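Local atomic coordinates of periplasmic solute binding protein (Pectobacterium atrosepticum, PDB entry 4RY1), a protein that probably binds a sugar in the periplasm and delivers it to an ABC-type transporter for uptake. Residues S155-G160 with Q221-S226. Numbering follows the deposited sequence.
Sequences SYYPLG and QRYFSS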
loop_
_atom_site.group_PDB
_atom_site.type_symbol
_atom_site.label_atom_id
_atom_site.label_comp_id
_atom_site.label_asym_id
_atom_site.label_seq_id
_atom_site.Cartn_x
_atom_site.Cartn_y
_atom_site.Cartn_z
ATOM N N SER A 155 23.585 6.687 13.828
ATOM C CA SER A 155 22.563 5.610 13.800
ATOM C C SER A 155 21.137 6.107 13.581
ATOM O O SER A 155 20.257 5.318 13.251
ATOM C CB SER A 155 22.575 4.816 15.105
ATOM O OG SER A 155 23.715 3.996 15.191
ATOM N N TYR A 156 20.915 7.402 13.825
ATOM C CA TYR A 156 19.578 8.003 13.842
ATOM C C TYR A 156 19.206 8.709 12.558
ATOM O O TYR A 156 19.961 9.531 12.055
ATOM C CB TYR A 156 19.492 8.997 14.999
ATOM C CG TYR A 156 19.464 8.269 16.328
ATOM C CD1 TYR A 156 20.637 7.883 16.972
ATOM C CD2 TYR A 156 18.255 7.926 16.914
ATOM C CE1 TYR A 156 20.598 7.187 18.182
ATOM C CE2 TYR A 156 18.200 7.230 18.104
ATOM C CZ TYR A 156 19.371 6.863 18.741
ATOM O OH TYR A 156 19.306 6.180 19.938
ATOM N N TYR A 157 17.997 8.414 12.071
ATOM C CA TYR A 157 17.520 8.945 10.794
ATOM C C TYR A 157 16.067 9.388 10.913
ATOM O O TYR A 157 15.267 8.703 11.552
ATOM C CB TYR A 157 17.578 7.880 9.692
ATOM C CG TYR A 157 18.955 7.341 9.362
ATOM C CD1 TYR A 157 19.530 6.346 10.136
ATOM C CD2 TYR A 157 19.668 7.814 8.273
ATOM C CE1 TYR A 157 20.784 5.830 9.829
ATOM C CE2 TYR A 157 20.929 7.310 7.951
ATOM C CZ TYR A 157 21.481 6.320 8.739
ATOM O OH TYR A 157 22.700 5.811 8.395
ATOM N N PRO A 158 15.717 10.492 10.242
ATOM C CA PRO A 158 14.314 10.924 10.154
ATOM C C PRO A 158 13.339 9.868 9.642
ATOM O O PRO A 158 12.181 9.811 10.081
ATOM C CB PRO A 158 14.388 12.085 9.146
ATOM C CG PRO A 158 15.723 12.684 9.411
ATOM C CD PRO A 158 16.628 11.521 9.688
ATOM N N LEU A 159 13.826 9.060 8.710
ATOM C CA LEU A 159 12.981 8.196 7.886
ATOM C C LEU A 159 13.705 6.902 7.520
ATOM O O LEU A 159 14.884 6.930 7.160
ATOM C CB LEU A 159 12.621 8.978 6.618
ATOM C CG LEU A 159 11.722 8.369 5.552
ATOM C CD1 LEU A 159 10.375 8.045 6.157
ATOM C CD2 LEU A 159 11.593 9.285 4.333
ATOM N N GLY A 160 12.992 5.774 7.606
ATOM C CA GLY A 160 13.502 4.494 7.121
ATOM C C GLY A 160 12.939 4.152 5.756
ATOM O O GLY A 160 12.274 4.949 5.093
ATOM N N GLN A 221 21.398 1.761 0.907
ATOM C CA GLN A 221 21.094 0.346 0.704
ATOM C C GLN A 221 22.150 -0.582 1.330
ATOM O O GLN A 221 21.858 -1.756 1.597
ATOM C CB GLN A 221 20.876 0.015 -0.763
ATOM C CG GLN A 221 19.600 0.627 -1.298
ATOM C CD GLN A 221 18.414 -0.198 -0.871
ATOM O OE1 GLN A 221 18.256 -1.327 -1.335
ATOM N NE2 GLN A 221 17.594 0.335 0.025
ATOM N N ARG A 222 23.359 -0.067 1.562
ATOM C CA ARG A 222 24.376 -0.818 2.317
ATOM C C ARG A 222 23.895 -1.064 3.756
ATOM O O ARG A 222 23.989 -2.179 4.286
ATOM C CB ARG A 222 25.713 -0.083 2.347
ATOM C CG ARG A 222 26.390 0.083 0.988
ATOM C CD ARG A 222 27.696 0.823 1.171
ATOM N NE ARG A 222 28.553 0.899 -0.004
ATOM C CZ ARG A 222 29.472 -0.003 -0.353
ATOM N NH1 ARG A 222 29.640 -1.138 0.324
ATOM N NH2 ARG A 222 30.206 0.224 -1.431
ATOM N N TYR A 223 23.321 -0.028 4.346
ATOM C CA TYR A 223 22.758 -0.122 5.703
ATOM C C TYR A 223 21.681 -1.212 5.731
ATOM O O TYR A 223 21.702 -2.108 6.560
ATOM C CB TYR A 223 22.188 1.223 6.136
ATOM C CG TYR A 223 21.439 1.259 7.432
ATOM C CD1 TYR A 223 20.122 0.810 7.498
ATOM C CD2 TYR A 223 21.993 1.805 8.568
ATOM C CE1 TYR A 223 19.386 0.889 8.673
ATOM C CE2 TYR A 223 21.269 1.885 9.752
ATOM C CZ TYR A 223 19.960 1.417 9.805
ATOM O OH TYR A 223 19.203 1.500 10.964
ATOM N N PHE A 224 20.722 -1.126 4.823
ATOM C CA PHE A 224 19.610 -2.087 4.859
ATOM C C PHE A 224 20.079 -3.508 4.548
ATOM O O PHE A 224 19.606 -4.473 5.160
ATOM C CB PHE A 224 18.423 -1.626 4.015
ATOM C CG PHE A 224 17.704 -0.480 4.659
ATOM C CD1 PHE A 224 16.940 -0.692 5.801
ATOM C CD2 PHE A 224 17.871 0.818 4.193
ATOM C CE1 PHE A 224 16.332 0.373 6.450
ATOM C CE2 PHE A 224 17.242 1.880 4.825
ATOM C CZ PHE A 224 16.499 1.663 5.969
ATOM N N SER A 225 21.051 -3.636 3.652
ATOM C CA SER A 225 21.585 -4.948 3.315
ATOM C C SER A 225 22.212 -5.633 4.508
ATOM O O SER A 225 22.211 -6.865 4.571
ATOM C CB SER A 225 22.588 -4.849 2.186
ATOM O OG SER A 225 21.937 -4.476 0.975
ATOM N N SER A 226 22.717 -4.837 5.461
ATOM C CA SER A 226 23.362 -5.372 6.668
ATOM C C SER A 226 22.378 -6.148 7.536
ATOM O O SER A 226 22.792 -6.903 8.400
ATOM C CB SER A 226 24.085 -4.295 7.494
ATOM O OG SER A 226 23.192 -3.522 8.282
HETATM O O HOH W 1 20.434 2.638 13.081
#
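Tyr223 reaches from helix 221-225 to the loop 155-160, and its ring takes the edge of Tyr157 against its face. The ring centroids lie 5.5 Å apart with the planes at 70°, an edge-to-face (T-shaped) pair. From CB, the Tyr223 side chain leaves with CG anti to the backbone N (chi1 173°), which swings the ring off the helix and across to Tyr157. Tyr223 CD1 sits over the centre of the Phe224 ring, 3.7 Å above its plane. Tyr157 comes over the face of the Tyr223 ring, where Tyr223 CD2 is 4.1 Å from Tyr157 OH and Tyr223 CE2 is 4.0 Å from Tyr157 CE1. At the tip, Tyr223 OH donates to a water 2.7 Å away, which lies in the plane of the ring and in turn donates to Ser155 O, so the hydroxyl is tied to the loop backbone. One residue further along the helix, Phe224 CZ approaches Gly160 CA at 4.3 Å. Outside the two segments, Tyr157 also stacks on His216, while backbone bonds join it to Glu242 and Ala244, and Gly160 to Gly245. Aromatic packing and one water bridge thus join a short helix to an inter-helix loop beside strand 245-249, within the periplasmic binding protein fold.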